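Local coordinates for manganese lipoxygenase (Gaeumannomyces graminis, PDB 5FX8), which oxidises linoleic and alpha-linolenic acids with molecular oxygen at a catalytic manganese centre, giving 11S- and 13R-hydroperoxy fatty acids, at residues A104-Q107 / T108-Y112; Q532-L535 / L536-N540; N438-A441 / E442-P446. All coordinates share one frame; numbering follows the deposited sequence.

In the fold
Contacts 1 and 2 are local turns of two helices, 86-124 and 526-539, that lie against each other with the contact centres 10 Å apart. Gln107 NE2 probably donates to Ala537 O at 2.8 Å, and Arg538 packs on Thr108 and Tyr112. Contact 2 is the nearer to catalysis: the side chain of Phe539 lies about 7 Å from the manganese ion and about 4 Å from those of its ligands Asn482 and Val618. The side chain of Ala104 in contact 1 is about 13 Å from the metal. Contact 3 ends helix 434-444 far from the manganese site, its centre about 40 Å from that of contact 1 and 38 Å from that of contact 2.

Contact 1 of 3, residues A104-Q107 / T108-Y112; sequences AANQ and TATAY. With NAG (2-acetamido-2-deoxy-beta-D-glucopyranose), chain F; NAG (2-acetamido-2-deoxy-beta-D-glucopyranose), chain K.
The flat amide of Asn106 lies alongside Thr110, both side chains pointing the same way, with Asn106 OD1 3.2 Å from Thr110 OG1; at the amide's other end, ND2 is bonded covalently to C1 of an N-acetylglucosamine. Further along the helix, the Tyr112 ring has a second sugar, that of Asn116, over one face, its C6 4.0 Å above the ring plane and displaced toward the rim. Tyr112 also packs on Tyr112 of the second subunit.

Threonine suits a helix here because its hydroxyl can turn back to the carbonyl one turn earlier. Thr110 places OG1 beside its own backbone N (chi1 -58°), from where the hydroxyl donates to Asn106 O at 2.7 Å. That oxygen also accepts from Thr110 N at 3.0 Å, and the two donors arrive from opposite faces of the carbonyl plane. Thr108 repeats the device: Thr108 OG1 donates to Ala104 O at 2.7 Å, from above the carbonyl plane, while Thr108 N bonds to the same oxygen at 2.9 Å. Two carbonyls of the helix are thus gripped twice, and both buried or half-buried hydroxyls are satisfied locally. The small methyls of Ala105 and Ala109 suit a face that packs on Gln345 of the second subunit. Gln107, whose amide reaches Ala537, Ala542, Gln543 and Ser145, faces the rest of its own chain.

Asn106, Gln107 and Thr108 form the Asn-X-Thr sequon of N-linked glycosylation, here on helix 86-124 at a kink where the N atoms of Asn106 and Gln107 have no bond to the preceding turn.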
ATOM      1  N   ALA A 104      -6.938  -8.449   0.713  1.00 11.95           N
ATOM      2  CA  ALA A 104      -6.948  -7.835  -0.623  1.00  9.88           C
ATOM      3  C   ALA A 104      -8.294  -7.886  -1.333  1.00 10.22           C
ATOM      4  O   ALA A 104      -8.510  -7.118  -2.270  1.00 10.61           O
ATOM      5  CB  ALA A 104      -5.920  -8.501  -1.530  1.00  8.44           C
ATOM      6  N   ALA A 105      -9.193  -8.764  -0.905  1.00 13.68           N
ATOM      7  CA  ALA A 105     -10.441  -8.985  -1.613  1.00 12.36           C
ATOM      8  C   ALA A 105     -11.232  -7.695  -1.799  1.00 13.24           C
ATOM      9  O   ALA A 105     -11.651  -7.362  -2.911  1.00 12.38           O
ATOM     10  CB  ALA A 105     -11.256 -10.030  -0.858  1.00 11.75           C
ATOM     11  N   ASN A 106     -11.485  -6.972  -0.718  1.00 12.81           N
ATOM     12  CA  ASN A 106     -12.329  -5.789  -0.807  1.00 13.23           C
ATOM     13  C   ASN A 106     -11.727  -4.746  -1.757  1.00 14.24           C
ATOM     14  O   ASN A 106     -12.409  -4.244  -2.661  1.00 17.77           O
ATOM     15  CB  ASN A 106     -12.524  -5.269   0.613  1.00 15.38           C
ATOM     16  CG  ASN A 106     -13.443  -4.099   0.718  1.00 21.77           C
ATOM     17  OD1 ASN A 106     -13.841  -3.486  -0.252  1.00 25.80           O
ATOM     18  ND2 ASN A 106     -13.760  -3.755   1.946  1.00 29.60           N
ATOM     19  N   GLN A 107     -10.445  -4.435  -1.598  1.00 12.05           N
ATOM     20  CA  GLN A 107      -9.855  -3.412  -2.442  1.00 12.16           C
ATOM     21  C   GLN A 107      -9.804  -3.849  -3.911  1.00 15.10           C
ATOM     22  O   GLN A 107     -10.008  -3.028  -4.813  1.00 13.37           O
ATOM     23  CB  GLN A 107      -8.476  -3.051  -1.917  1.00  9.65           C
ATOM     24  CG  GLN A 107      -7.722  -2.027  -2.754  1.00 10.15           C
ATOM     25  CD  GLN A 107      -8.061  -0.578  -2.436  1.00 11.23           C
ATOM     26  OE1 GLN A 107      -8.717  -0.280  -1.459  1.00 10.85           O
ATOM     27  NE2 GLN A 107      -7.604   0.325  -3.276  1.00 10.67           N
ATOM     28  N   THR A 108      -9.567  -5.138  -4.176  1.00 12.30           N
ATOM     29  CA  THR A 108      -9.502  -5.587  -5.563  1.00 12.48           C
ATOM     30  C   THR A 108     -10.858  -5.488  -6.242  1.00 14.17           C
ATOM     31  O   THR A 108     -10.978  -4.932  -7.345  1.00 14.22           O
ATOM     32  CB  THR A 108      -9.003  -7.017  -5.637  1.00 11.53           C
ATOM     33  OG1 THR A 108      -7.813  -7.146  -4.879  1.00 17.07           O
ATOM     34  CG2 THR A 108      -8.680  -7.351  -7.042  1.00 13.38           C
ATOM     35  N   ALA A 109     -11.890  -6.045  -5.601  1.00 13.92           N
ATOM     36  CA  ALA A 109     -13.228  -5.970  -6.163  1.00 13.09           C
ATOM     37  C   ALA A 109     -13.629  -4.528  -6.393  1.00 15.20           C
ATOM     38  O   ALA A 109     -14.155  -4.180  -7.453  1.00 17.78           O
ATOM     39  CB  ALA A 109     -14.226  -6.663  -5.251  1.00 11.62           C
ATOM     40  N   THR A 110     -13.340  -3.666  -5.426  1.00 15.79           N
ATOM     41  CA  THR A 110     -13.744  -2.274  -5.537  1.00 16.23           C
ATOM     42  C   THR A 110     -13.068  -1.611  -6.713  1.00 15.41           C
ATOM     43  O   THR A 110     -13.710  -0.906  -7.491  1.00 16.29           O
ATOM     44  CB  THR A 110     -13.416  -1.542  -4.247  1.00 15.57           C
ATOM     45  OG1 THR A 110     -14.090  -2.185  -3.177  1.00 13.69           O
ATOM     46  CG2 THR A 110     -13.838  -0.098  -4.340  1.00 16.24           C
ATOM     47  N   ALA A 111     -11.770  -1.850  -6.860  1.00 14.84           N
ATOM     48  CA  ALA A 111     -11.010  -1.226  -7.931  1.00 13.70           C
ATOM     49  C   ALA A 111     -11.516  -1.660  -9.302  1.00 16.86           C
ATOM     50  O   ALA A 111     -11.619  -0.842 -10.218  1.00 18.25           O
ATOM     51  CB  ALA A 111      -9.535  -1.556  -7.767  1.00 12.61           C
ATOM     52  N   TYR A 112     -11.845  -2.942  -9.462  1.00 16.79           N
ATOM     53  CA  TYR A 112     -12.394  -3.389 -10.734  1.00 14.39           C
ATOM     54  C   TYR A 112     -13.742  -2.737 -11.011  1.00 17.10           C
ATOM     55  O   TYR A 112     -13.998  -2.268 -12.127  1.00 16.34           O
ATOM     56  CB  TYR A 112     -12.504  -4.900 -10.722  1.00 13.23           C
ATOM     57  CG  TYR A 112     -11.206  -5.562 -11.030  1.00 13.92           C
ATOM     58  CD1 TYR A 112     -10.377  -5.044 -11.994  1.00 12.49           C
ATOM     59  CD2 TYR A 112     -10.809  -6.709 -10.365  1.00 13.07           C
ATOM     60  CE1 TYR A 112      -9.192  -5.637 -12.286  1.00 12.78           C
ATOM     61  CE2 TYR A 112      -9.624  -7.308 -10.653  1.00 11.82           C
ATOM     62  CZ  TYR A 112      -8.809  -6.761 -11.618  1.00 12.54           C
ATOM     63  OH  TYR A 112      -7.604  -7.336 -11.965  1.00 15.62           O
TER
HETATM   64  C1  NAG F   1     -14.601  -2.629   2.224  1.00 28.40           C
HETATM   65  C2  NAG F   1     -15.656  -3.034   3.243  1.00 29.40           C
HETATM   66  C3  NAG F   1     -16.493  -1.833   3.640  1.00 31.98           C
HETATM   67  C4  NAG F   1     -15.588  -0.714   4.135  1.00 31.41           C
HETATM   68  C5  NAG F   1     -14.531  -0.388   3.087  1.00 28.58           C
HETATM   69  C6  NAG F   1     -13.516   0.614   3.578  1.00 27.33           C
HETATM   70  C7  NAG F   1     -16.481  -5.336   3.181  1.00 35.44           C
HETATM   71  C8  NAG F   1     -17.390  -6.307   2.494  1.00 42.61           C
HETATM   72  N2  NAG F   1     -16.496  -4.089   2.709  1.00 32.54           N
HETATM   73  O3  NAG F   1     -17.401  -2.241   4.657  1.00 33.67           O
HETATM   74  O4  NAG F   1     -16.341   0.457   4.419  1.00 35.88           O
HETATM   75  O5  NAG F   1     -13.798  -1.574   2.753  1.00 24.59           O
HETATM   76  O6  NAG F   1     -12.909   0.172   4.785  1.00 26.32           O
HETATM   77  O7  NAG F   1     -15.770  -5.664   4.121  1.00 34.87           O
HETATM   78  C1  NAG K1009     -13.949  -4.607 -15.286  1.00 17.55           C
HETATM   79  C2  NAG K1009     -12.571  -4.289 -15.803  1.00 16.54           C
HETATM   80  C3  NAG K1009     -11.902  -5.551 -16.321  1.00 17.55           C
HETATM   81  C4  NAG K1009     -11.887  -6.601 -15.229  1.00 16.74           C
HETATM   82  C5  NAG K1009     -13.307  -6.836 -14.768  1.00 14.37           C
HETATM   83  C6  NAG K1009     -13.403  -7.794 -13.619  1.00 14.71           C
HETATM   84  C7  NAG K1009     -11.830  -2.258 -16.958  1.00 21.99           C
HETATM   85  C8  NAG K1009     -12.108  -1.312 -18.075  1.00 20.23           C
HETATM   86  N2  NAG K1009     -12.666  -3.288 -16.845  1.00 20.38           N
HETATM   87  O3  NAG K1009     -10.559  -5.275 -16.673  1.00 19.45           O
HETATM   88  O4  NAG K1009     -11.312  -7.805 -15.714  1.00 18.29           O
HETATM   89  O5  NAG K1009     -13.867  -5.603 -14.309  1.00 16.54           O
HETATM   90  O6  NAG K1009     -14.757  -7.872 -13.205  1.00 17.46           O
HETATM   91  O7  NAG K1009     -10.887  -2.110 -16.209  1.00 24.79           O

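Contact 2 of 3, residues Q532-L535 / L536-N540; sequences QVSL and LARFN
Ser534 and Arg538 meet because of two torsions: the serine sets OG anti to the backbone N (chi1 179°), and the arginine chain bends at chi3 (-79°), which brings its guanidinium back along the helix. Arg538 NH2 then donates to Ser534 OG at 3.2 Å, nearly straight at 169°, with the hydroxyl oxygen at the guanidinium edge and in its plane. One face of the same group rests over the backbone of Leu535, whose CA lies 3.6 Å above the plane toward the rim. Leu535 CD1 comes within 3.9 Å of Arg538 NH1, the two side chains crossing at about a right angle.

The leucine also serves Phe539. Its CD1 touches Phe539 CE1 at 3.9 Å, and Leu535 O sits over one face of the phenyl ring, 3.7 Å above it. A branched aliphatic side chain is apt for this place, since it can meet a charged planar group and an aromatic ring together while packing outward on Phe342 and Asn346. On another face of the helix, Leu536 CD1 lies 3.9 Å from Gln532 NE2; NE2 donates to the carbonyls of His496 and Gly491, and OE1 accepts from Ala498 N, so the leucine fills in beside a polar group that is already satisfied.

Toward the end of helix 526-539, Phe539 N makes a weak bond to Leu535 O and a shorter one to Leu536 O, so the last turn tightens toward 3-10 bonding. The Phe539 side chain touches Asn482, so this helix end borders the manganese site, while Arg538 packs on helix 86-124.

Because serine is neutral, its bond orients the guanidinium without cancelling the charge. The cation-pi contact with Phe342 would probably help to stabilise that positive charge.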
ATOM      1  N   GLN A 532      -4.112   1.036 -16.179  1.00 14.87           N
ATOM      2  CA  GLN A 532      -3.029   1.521 -15.344  1.00 12.82           C
ATOM      3  C   GLN A 532      -3.582   2.070 -14.038  1.00 12.38           C
ATOM      4  O   GLN A 532      -3.188   1.630 -12.950  1.00 12.27           O
ATOM      5  CB  GLN A 532      -2.206   2.561 -16.098  1.00 12.13           C
ATOM      6  CG  GLN A 532      -1.435   3.482 -15.169  1.00 11.20           C
ATOM      7  CD  GLN A 532      -0.276   4.237 -15.800  1.00 11.63           C
ATOM      8  OE1 GLN A 532       0.151   3.971 -16.921  1.00 16.13           O
ATOM      9  NE2 GLN A 532       0.235   5.195 -15.065  1.00 10.23           N
ATOM     10  N   VAL A 533      -4.568   2.958 -14.120  1.00 11.91           N
ATOM     11  CA  VAL A 533      -5.094   3.489 -12.874  1.00 13.66           C
ATOM     12  C   VAL A 533      -5.683   2.374 -12.020  1.00 12.72           C
ATOM     13  O   VAL A 533      -5.627   2.437 -10.798  1.00 12.62           O
ATOM     14  CB  VAL A 533      -6.097   4.630 -13.137  1.00 13.03           C
ATOM     15  CG1 VAL A 533      -6.556   5.218 -11.844  1.00 11.00           C
ATOM     16  CG2 VAL A 533      -5.432   5.695 -13.890  1.00 12.02           C
ATOM     17  N   SER A 534      -6.174   1.306 -12.637  1.00 13.18           N
ATOM     18  CA  SER A 534      -6.817   0.241 -11.877  1.00 11.95           C
ATOM     19  C   SER A 534      -5.799  -0.635 -11.157  1.00 11.44           C
ATOM     20  O   SER A 534      -6.033  -1.061 -10.019  1.00 13.59           O
ATOM     21  CB  SER A 534      -7.680  -0.589 -12.801  1.00 13.80           C
ATOM     22  OG  SER A 534      -8.289  -1.646 -12.083  1.00 20.32           O
ATOM     23  N   LEU A 535      -4.660  -0.906 -11.798  1.00 11.72           N
ATOM     24  CA  LEU A 535      -3.576  -1.620 -11.125  1.00 11.45           C
ATOM     25  C   LEU A 535      -2.979  -0.798  -9.971  1.00 11.41           C
ATOM     26  O   LEU A 535      -2.762  -1.307  -8.858  1.00 10.98           O
ATOM     27  CB  LEU A 535      -2.510  -1.977 -12.152  1.00 10.45           C
ATOM     28  CG  LEU A 535      -1.255  -2.619 -11.590  1.00 12.36           C
ATOM     29  CD1 LEU A 535      -1.528  -3.996 -10.992  1.00 10.36           C
ATOM     30  CD2 LEU A 535      -0.242  -2.694 -12.675  1.00 11.45           C
ATOM     31  N   LEU A 536      -2.710   0.483 -10.212  1.00 11.09           N
ATOM     32  CA  LEU A 536      -2.129   1.289  -9.146  1.00 11.37           C
ATOM     33  C   LEU A 536      -3.138   1.487  -8.011  1.00 10.95           C
ATOM     34  O   LEU A 536      -2.775   1.451  -6.826  1.00 12.77           O
ATOM     35  CB  LEU A 536      -1.617   2.614  -9.716  1.00 11.79           C
ATOM     36  CG  LEU A 536      -0.704   2.480 -10.941  1.00  9.31           C
ATOM     37  CD1 LEU A 536      -0.144   3.789 -11.440  1.00  9.02           C
ATOM     38  CD2 LEU A 536       0.381   1.541 -10.592  1.00  7.72           C
ATOM     39  N   ALA A 537      -4.418   1.626  -8.346  1.00 10.33           N
ATOM     40  CA  ALA A 537      -5.423   1.636  -7.297  1.00 10.03           C
ATOM     41  C   ALA A 537      -5.424   0.323  -6.530  1.00  9.54           C
ATOM     42  O   ALA A 537      -5.727   0.305  -5.344  1.00 17.12           O
ATOM     43  CB  ALA A 537      -6.809   1.914  -7.878  1.00  9.78           C
ATOM     44  N   ARG A 538      -5.089  -0.782  -7.183  1.00  9.50           N
ATOM     45  CA  ARG A 538      -5.003  -2.034  -6.457  1.00  9.44           C
ATOM     46  C   ARG A 538      -3.769  -2.126  -5.566  1.00 14.92           C
ATOM     47  O   ARG A 538      -3.724  -2.999  -4.692  1.00 14.82           O
ATOM     48  CB  ARG A 538      -5.043  -3.200  -7.437  1.00 10.95           C
ATOM     49  CG  ARG A 538      -6.425  -3.839  -7.561  1.00 12.44           C
ATOM     50  CD  ARG A 538      -6.433  -4.810  -8.706  1.00 11.62           C
ATOM     51  NE  ARG A 538      -6.569  -4.152  -9.991  1.00 15.18           N
ATOM     52  CZ  ARG A 538      -5.926  -4.549 -11.068  1.00 15.41           C
ATOM     53  NH1 ARG A 538      -5.106  -5.577 -10.983  1.00 17.06           N
ATOM     54  NH2 ARG A 538      -6.097  -3.927 -12.213  1.00 13.66           N
ATOM     55  N   PHE A 539      -2.768  -1.255  -5.758  1.00 11.30           N
ATOM     56  CA  PHE A 539      -1.683  -1.189  -4.771  1.00  9.57           C
ATOM     57  C   PHE A 539      -2.073  -0.427  -3.502  1.00 10.79           C
ATOM     58  O   PHE A 539      -1.362  -0.506  -2.500  1.00 19.99           O
ATOM     59  CB  PHE A 539      -0.444  -0.546  -5.373  1.00  9.51           C
ATOM     60  CG  PHE A 539       0.198  -1.337  -6.477  1.00 11.20           C
ATOM     61  CD1 PHE A 539      -0.118  -2.653  -6.691  1.00 12.05           C
ATOM     62  CD2 PHE A 539       1.143  -0.748  -7.299  1.00 13.87           C
ATOM     63  CE1 PHE A 539       0.486  -3.349  -7.693  1.00 13.17           C
ATOM     64  CE2 PHE A 539       1.752  -1.453  -8.292  1.00 13.22           C
ATOM     65  CZ  PHE A 539       1.421  -2.753  -8.482  1.00 14.26           C
ATOM     66  N   ASN A 540      -3.174   0.302  -3.520  1.00 10.67           N
ATOM     67  CA  ASN A 540      -3.644   1.084  -2.390  1.00  9.40           C
ATOM     68  C   ASN A 540      -4.552   0.225  -1.512  1.00 15.23           C
ATOM     69  O   ASN A 540      -5.034  -0.830  -1.926  1.00 10.33           O
ATOM     70  CB  ASN A 540      -4.377   2.328  -2.884  1.00  8.69           C
ATOM     71  CG  ASN A 540      -4.548   3.380  -1.818  1.00  9.85           C
ATOM     72  OD1 ASN A 540      -3.641   3.655  -1.050  1.00 11.44           O
ATOM     73  ND2 ASN A 540      -5.723   3.958  -1.755  1.00 10.41           N
TER

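Contact 3 of 3, residues N438-A441 / E442-P446; sequences NWIA and EANGP
Asn444 reaches back to Ile440 in the last turn of helix 434-444, a C-terminal helix end at which a side-chain amide adds to the backbone bonding. Its CB lies 3.6 Å from Ile440 O, and Asn444 CG is likewise 3.6 Å from that oxygen. With CG beside the backbone N (chi1 -77°), the side chain runs next to that of Ile440, both pointing the same way. At the tip, Asn444 ND2 donates to Ile440 O at 2.9 Å and also touches the methyl Ile440 CG2 at 3.5 Å.

The carbonyl of Ile440 has a second donor, Asn444 N at 3.0 Å. The two nitrogens approach from opposite faces of the carbonyl plane; ND2 stands well above it, and the oxygen is itself tilted out of the amide plane of Asn444. Asparagine fits because its short chain lets the amide bond to its own helix and still give ND2 to Pro453 O, tying the helix end to the following loop.

Trp439 and Glu442 face inward. Trp439 is buried among helices 268-305, 313-321 and 460-481, with NE1 bonded to Val300 O, and a large apolar ring with one N-H is well matched to such a place. The buried carboxylate of Glu442 is met by Tyr72 and by salt bridges to Arg67 and Arg306, which would probably favour its ionised form.

Beyond Asn444 the chain leaves helical geometry. Glycine, without a side chain, gives room to the proline that follows, and proline has no N-H to extend the ladder. Gly445 N makes a weak bond to Ala441 O, and Pro446 CD lies 3.9 Å from that same oxygen.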
ATOM      1  N   ASN A 438      23.175 -12.594  19.624  1.00  8.94           N
ATOM      2  CA  ASN A 438      23.084 -13.635  18.608  1.00  7.86           C
ATOM      3  C   ASN A 438      22.405 -13.117  17.362  1.00 11.13           C
ATOM      4  O   ASN A 438      22.838 -13.417  16.257  1.00 19.63           O
ATOM      5  CB  ASN A 438      22.336 -14.848  19.132  1.00  8.86           C
ATOM      6  CG  ASN A 438      23.168 -15.660  20.041  1.00 11.79           C
ATOM      7  OD1 ASN A 438      24.360 -15.435  20.137  1.00 12.63           O
ATOM      8  ND2 ASN A 438      22.557 -16.602  20.733  1.00  9.03           N
ATOM      9  N   TRP A 439      21.328 -12.357  17.517  1.00  8.99           N
ATOM     10  CA  TRP A 439      20.701 -11.732  16.362  1.00  8.29           C
ATOM     11  C   TRP A 439      21.713 -10.952  15.542  1.00  8.44           C
ATOM     12  O   TRP A 439      21.702 -11.016  14.313  1.00 18.21           O
ATOM     13  CB  TRP A 439      19.573 -10.825  16.827  1.00  8.12           C
ATOM     14  CG  TRP A 439      18.909 -10.065  15.790  1.00  7.12           C
ATOM     15  CD1 TRP A 439      18.743 -10.424  14.497  1.00  6.94           C
ATOM     16  CD2 TRP A 439      18.298  -8.787  15.935  1.00  6.95           C
ATOM     17  NE1 TRP A 439      18.052  -9.458  13.821  1.00  6.33           N
ATOM     18  CE2 TRP A 439      17.771  -8.433  14.679  1.00  6.57           C
ATOM     19  CE3 TRP A 439      18.138  -7.908  17.003  1.00  6.85           C
ATOM     20  CZ2 TRP A 439      17.092  -7.235  14.461  1.00  6.38           C
ATOM     21  CZ3 TRP A 439      17.473  -6.720  16.785  1.00  7.79           C
ATOM     22  CH2 TRP A 439      16.961  -6.390  15.521  1.00  8.75           C
ATOM     23  N   ILE A 440      22.594 -10.206  16.197  1.00  8.66           N
ATOM     24  CA  ILE A 440      23.520  -9.380  15.432  1.00  8.40           C
ATOM     25  C   ILE A 440      24.548 -10.251  14.727  1.00 10.74           C
ATOM     26  O   ILE A 440      24.860 -10.046  13.549  1.00 18.90           O
ATOM     27  CB  ILE A 440      24.186  -8.338  16.336  1.00  8.86           C
ATOM     28  CG1 ILE A 440      23.123  -7.568  17.101  1.00 10.33           C
ATOM     29  CG2 ILE A 440      25.030  -7.407  15.516  1.00 10.66           C
ATOM     30  CD1 ILE A 440      22.192  -6.843  16.233  1.00  9.81           C
ATOM     31  N   ALA A 441      25.080 -11.240  15.434  1.00  8.99           N
ATOM     32  CA  ALA A 441      26.031 -12.154  14.816  1.00  8.52           C
ATOM     33  C   ALA A 441      25.393 -12.925  13.654  1.00  8.97           C
ATOM     34  O   ALA A 441      26.009 -13.120  12.606  1.00 16.98           O
ATOM     35  CB  ALA A 441      26.575 -13.091  15.891  1.00  6.29           C
ATOM     36  N   GLU A 442      24.154 -13.361  13.832  1.00  8.62           N
ATOM     37  CA  GLU A 442      23.414 -14.089  12.814  1.00  7.84           C
ATOM     38  C   GLU A 442      23.166 -13.219  11.593  1.00  8.68           C
ATOM     39  O   GLU A 442      23.245 -13.692  10.453  1.00 10.38           O
ATOM     40  CB  GLU A 442      22.093 -14.572  13.415  1.00  6.82           C
ATOM     41  CG  GLU A 442      21.123 -15.260  12.494  1.00  6.11           C
ATOM     42  CD  GLU A 442      21.293 -16.769  12.453  1.00  7.83           C
ATOM     43  OE1 GLU A 442      21.900 -17.324  13.395  1.00  6.52           O
ATOM     44  OE2 GLU A 442      20.794 -17.406  11.487  1.00 17.40           O
ATOM     45  N   ALA A 443      22.827 -11.951  11.819  1.00 12.37           N
ATOM     46  CA  ALA A 443      22.623 -11.041  10.709  1.00  9.16           C
ATOM     47  C   ALA A 443      23.904 -10.885   9.933  1.00 10.00           C
ATOM     48  O   ALA A 443      23.916 -10.991   8.707  1.00 17.50           O
ATOM     49  CB  ALA A 443      22.143  -9.688  11.209  1.00  7.68           C
ATOM     50  N   ASN A 444      25.000 -10.646  10.641  1.00 10.56           N
ATOM     51  CA  ASN A 444      26.247 -10.380   9.958  1.00 10.62           C
ATOM     52  C   ASN A 444      26.822 -11.619   9.299  1.00 13.04           C
ATOM     53  O   ASN A 444      27.621 -11.484   8.372  1.00 21.12           O
ATOM     54  CB  ASN A 444      27.245  -9.785  10.926  1.00 10.67           C
ATOM     55  CG  ASN A 444      26.971  -8.349  11.208  1.00 13.56           C
ATOM     56  OD1 ASN A 444      27.128  -7.496  10.329  1.00 13.65           O
ATOM     57  ND2 ASN A 444      26.571  -8.053  12.432  1.00  9.81           N
ATOM     58  N   GLY A 445      26.421 -12.809   9.732  1.00  9.95           N
ATOM     59  CA  GLY A 445      27.027 -14.027   9.264  1.00  8.82           C
ATOM     60  C   GLY A 445      26.162 -14.838   8.329  1.00 10.24           C
ATOM     61  O   GLY A 445      26.158 -14.622   7.122  1.00 14.11           O
ATOM     62  N   PRO A 446      25.427 -15.805   8.872  1.00  9.08           N
ATOM     63  CA  PRO A 446      24.665 -16.722   8.009  1.00  8.89           C
ATOM     64  C   PRO A 446      23.598 -16.042   7.181  1.00 10.32           C
ATOM     65  O   PRO A 446      23.424 -16.392   6.012  1.00 13.53           O
ATOM     66  CB  PRO A 446      24.030 -17.701   8.999  1.00  7.91           C
ATOM     67  CG  PRO A 446      24.746 -17.546  10.221  1.00  9.22           C
ATOM     68  CD  PRO A 446      25.384 -16.205  10.278  1.00  8.21           C
TER